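Long-range contact in peptidoglycan hydrolase FlgJ (Sphingomonas sp. A1, PDB 3VWO), which probably hydrolyses the peptidoglycan layer in the periplasm so that the flagellar rod can be assembled, through its C-terminal glycosidase domain: residues V66-V71 with E83-Y88. Residues are numbered along the deposited sequence; the frame is centred on the assembly and turned at random.
Sequences VEARTV and ERFRAY
V66 and A68 pair with F85 and E83 in the antiparallel beta hairpin of strands 65-74 and 77-86, the two-stranded sheet of this otherwise largely helical glycoside hydrolase family 73 domain. V66 and F85 exchange two backbone hydrogen bonds, F85 N to V66 O being the straighter at 172°, and A68 and E83 exchange two more, A68 N reaching E83 O at 2.9 Å. Between them lies the non-hydrogen-bonded pair E67–R84, where E67 CA makes a CH···O contact with E83 O.

On the face of E67 and R84, long charged side chains suit an exposed position: E67 OE2 lies 2.8 Å from R84 NH1, but well out of the guanidinium plane, making a salt bridge of charge attraction without a directed N-H bond. The other face is mostly apolar, with V66, A68 and F85, but also carries E83. With CG anti to its carbonyl carbon (chi1 -73°), F85 brings CD2 within 3.7 Å of the small A68 CB. A68 O and T70 CB both meet the ring edge in plane. T70's branched CB sets OG1 beside F85 CZ and its methyl CG2 against E83 CG at 3.6 Å. A87's small methyl leaves room for branched V66, whose CG2 touches it. An alanine in place of F85 would probably open a gap beside A68 CB and T70 CB and remove the ring that packs on I41.

Beyond the pair, V66 touches N43 and K44, while R86 NH1 forms a salt bridge with D97 OD2 and Y88 OH hydrogen-bonds the same oxygen, tying the outgoing chain to helix 91-104.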
ATOM      1  N   VAL A  66      -1.244   8.607  13.580  1.00 26.16           N
ATOM      2  CA  VAL A  66      -2.479   8.073  14.135  1.00 31.84           C
ATOM      3  C   VAL A  66      -2.138   6.753  14.805  1.00 36.49           C
ATOM      4  O   VAL A  66      -1.498   5.897  14.204  1.00 32.66           O
ATOM      5  CB  VAL A  66      -3.539   7.826  13.040  1.00 40.44           C
ATOM      6  CG1 VAL A  66      -4.776   7.172  13.633  1.00 43.75           C
ATOM      7  CG2 VAL A  66      -3.914   9.122  12.344  1.00 44.08           C
ATOM      8  N   GLU A  67      -2.528   6.596  16.062  1.00 28.68           N
ATOM      9  CA  GLU A  67      -2.402   5.300  16.709  1.00 29.20           C
ATOM     10  C   GLU A  67      -3.517   4.417  16.175  1.00 40.40           C
ATOM     11  O   GLU A  67      -4.679   4.814  16.174  1.00 40.69           O
ATOM     12  CB  GLU A  67      -2.526   5.423  18.231  1.00 44.13           C
ATOM     13  CG  GLU A  67      -1.210   5.642  18.957  1.00 53.23           C
ATOM     14  CD  GLU A  67      -1.289   5.266  20.431  1.00 63.54           C
ATOM     15  OE1 GLU A  67      -2.397   5.331  21.004  1.00 53.26           O
ATOM     16  OE2 GLU A  67      -0.246   4.894  21.010  1.00 68.79           O
ATOM     17  N   ALA A  68      -3.168   3.225  15.711  1.00 29.15           N
ATOM     18  CA  ALA A  68      -4.168   2.326  15.157  1.00 30.58           C
ATOM     19  C   ALA A  68      -3.855   0.875  15.482  1.00 31.42           C
ATOM     20  O   ALA A  68      -2.696   0.489  15.615  1.00 28.10           O
ATOM     21  CB  ALA A  68      -4.302   2.521  13.644  1.00 29.56           C
ATOM     22  N   ARG A  69      -4.911   0.086  15.626  1.00 30.63           N
ATOM     23  CA  ARG A  69      -4.793  -1.341  15.837  1.00 25.45           C
ATOM     24  C   ARG A  69      -4.189  -1.941  14.582  1.00 24.07           C
ATOM     25  O   ARG A  69      -4.515  -1.519  13.473  1.00 26.27           O
ATOM     26  CB  ARG A  69      -6.188  -1.926  16.083  1.00 30.05           C
ATOM     27  CG  ARG A  69      -6.306  -3.419  15.886  1.00 31.88           C
ATOM     28  CD  ARG A  69      -7.772  -3.856  15.916  1.00 26.15           C
ATOM     29  NE  ARG A  69      -7.914  -5.283  15.632  1.00 26.18           N
ATOM     30  CZ  ARG A  69      -7.918  -5.806  14.410  1.00 29.31           C
ATOM     31  NH1 ARG A  69      -7.785  -5.025  13.346  1.00 31.09           N
ATOM     32  NH2 ARG A  69      -8.044  -7.116  14.250  1.00 34.07           N
ATOM     33  N   THR A  70      -3.294  -2.907  14.753  1.00 26.13           N
ATOM     34  CA  THR A  70      -2.710  -3.590  13.608  1.00 25.77           C
ATOM     35  C   THR A  70      -2.420  -5.059  13.914  1.00 30.73           C
ATOM     36  O   THR A  70      -2.099  -5.420  15.047  1.00 31.59           O
ATOM     37  CB  THR A  70      -1.428  -2.888  13.130  1.00 35.25           C
ATOM     38  OG1 THR A  70      -1.040  -3.416  11.855  1.00 37.80           O
ATOM     39  CG2 THR A  70      -0.304  -3.075  14.137  1.00 36.29           C
ATOM     40  N   VAL A  71      -2.546  -5.898  12.889  1.00 32.51           N
ATOM     41  CA  VAL A  71      -2.328  -7.330  13.021  1.00 28.83           C
ATOM     42  C   VAL A  71      -1.035  -7.723  12.319  1.00 33.25           C
ATOM     43  O   VAL A  71      -0.810  -7.365  11.163  1.00 35.41           O
ATOM     44  CB  VAL A  71      -3.484  -8.128  12.394  1.00 36.52           C
ATOM     45  CG1 VAL A  71      -3.239  -9.626  12.537  1.00 34.04           C
ATOM     46  CG2 VAL A  71      -4.806  -7.735  13.037  1.00 28.41           C
ATOM     47  N   GLU A  83      -0.148   0.558  17.156  1.00 31.78           N
ATOM     48  CA  GLU A  83       1.115   1.171  16.766  1.00 28.77           C
ATOM     49  C   GLU A  83       0.866   2.555  16.191  1.00 30.05           C
ATOM     50  O   GLU A  83      -0.263   2.898  15.868  1.00 27.43           O
ATOM     51  CB  GLU A  83       1.809   0.310  15.714  1.00 29.61           C
ATOM     52  CG  GLU A  83       2.021  -1.136  16.120  1.00 44.18           C
ATOM     53  CD  GLU A  83       3.355  -1.364  16.801  1.00 56.78           C
ATOM     54  OE1 GLU A  83       3.869  -0.421  17.439  1.00 54.15           O
ATOM     55  OE2 GLU A  83       3.892  -2.486  16.689  1.00 68.43           O
ATOM     56  N   ARG A  84       1.927   3.348  16.055  1.00 24.62           N
ATOM     57  CA  ARG A  84       1.818   4.664  15.437  1.00 23.10           C
ATOM     58  C   ARG A  84       1.976   4.550  13.923  1.00 26.75           C
ATOM     59  O   ARG A  84       3.013   4.098  13.441  1.00 26.63           O
ATOM     60  CB  ARG A  84       2.925   5.587  15.960  1.00 25.50           C
ATOM     61  CG  ARG A  84       2.444   6.715  16.845  1.00 42.42           C
ATOM     62  CD  ARG A  84       2.395   6.287  18.293  1.00 55.15           C
ATOM     63  NE  ARG A  84       2.042   7.402  19.166  1.00 59.12           N
ATOM     64  CZ  ARG A  84       1.955   7.315  20.489  1.00 61.25           C
ATOM     65  NH1 ARG A  84       2.198   6.162  21.097  1.00 70.76           N
ATOM     66  NH2 ARG A  84       1.627   8.383  21.202  1.00 63.04           N
ATOM     67  N   PHE A  85       0.966   4.981  13.177  1.00 23.09           N
ATOM     68  CA  PHE A  85       1.049   4.998  11.713  1.00 21.11           C
ATOM     69  C   PHE A  85       1.219   6.424  11.235  1.00 21.41           C
ATOM     70  O   PHE A  85       0.802   7.370  11.908  1.00 25.79           O
ATOM     71  CB  PHE A  85      -0.216   4.395  11.088  1.00 25.72           C
ATOM     72  CG  PHE A  85      -0.308   2.905  11.235  1.00 27.62           C
ATOM     73  CD1 PHE A  85       0.115   2.064  10.211  1.00 23.09           C
ATOM     74  CD2 PHE A  85      -0.797   2.342  12.404  1.00 22.38           C
ATOM     75  CE1 PHE A  85       0.037   0.694  10.347  1.00 24.46           C
ATOM     76  CE2 PHE A  85      -0.878   0.969  12.551  1.00 24.10           C
ATOM     77  CZ  PHE A  85      -0.462   0.140  11.518  1.00 25.73           C
ATOM     78  N   ARG A  86       1.841   6.584  10.073  1.00 22.87           N
ATOM     79  CA  ARG A  86       1.951   7.896   9.464  1.00 23.88           C
ATOM     80  C   ARG A  86       0.575   8.388   9.046  1.00 25.32           C
ATOM     81  O   ARG A  86      -0.314   7.592   8.746  1.00 23.79           O
ATOM     82  CB  ARG A  86       2.884   7.841   8.254  1.00 20.34           C
ATOM     83  CG  ARG A  86       4.244   7.264   8.607  1.00 18.58           C
ATOM     84  CD  ARG A  86       5.213   7.235   7.427  1.00 24.07           C
ATOM     85  NE  ARG A  86       6.433   6.517   7.793  1.00 24.97           N
ATOM     86  CZ  ARG A  86       7.552   6.509   7.075  1.00 32.03           C
ATOM     87  NH1 ARG A  86       7.621   7.171   5.928  1.00 27.68           N
ATOM     88  NH2 ARG A  86       8.605   5.823   7.502  1.00 30.57           N
ATOM     89  N   ALA A  87       0.403   9.704   9.054  1.00 22.04           N
ATOM     90  CA  ALA A  87      -0.794  10.320   8.500  1.00 21.04           C
ATOM     91  C   ALA A  87      -0.359  11.417   7.557  1.00 24.94           C
ATOM     92  O   ALA A  87       0.690  12.043   7.759  1.00 31.12           O
ATOM     93  CB  ALA A  87      -1.693  10.874   9.609  1.00 22.33           C
ATOM     94  N   TYR A  88      -1.139  11.634   6.504  1.00 23.20           N
ATOM     95  CA  TYR A  88      -0.738  12.565   5.460  1.00 26.12           C
ATOM     96  C   TYR A  88      -1.803  13.621   5.194  1.00 30.88           C
ATOM     97  O   TYR A  88      -2.920  13.528   5.700  1.00 32.40           O
ATOM     98  CB  TYR A  88      -0.473  11.802   4.163  1.00 24.00           C
ATOM     99  CG  TYR A  88       0.488  10.647   4.310  1.00 25.28           C
ATOM    100  CD1 TYR A  88       1.852  10.851   4.219  1.00 26.00           C
ATOM    101  CD2 TYR A  88       0.029   9.350   4.518  1.00 21.52           C
ATOM    102  CE1 TYR A  88       2.744   9.796   4.332  1.00 29.02           C
ATOM    103  CE2 TYR A  88       0.916   8.282   4.646  1.00 21.43           C
ATOM    104  CZ  TYR A  88       2.275   8.518   4.545  1.00 24.50           C
ATOM    105  OH  TYR A  88       3.184   7.476   4.645  1.00 23.51           O
TER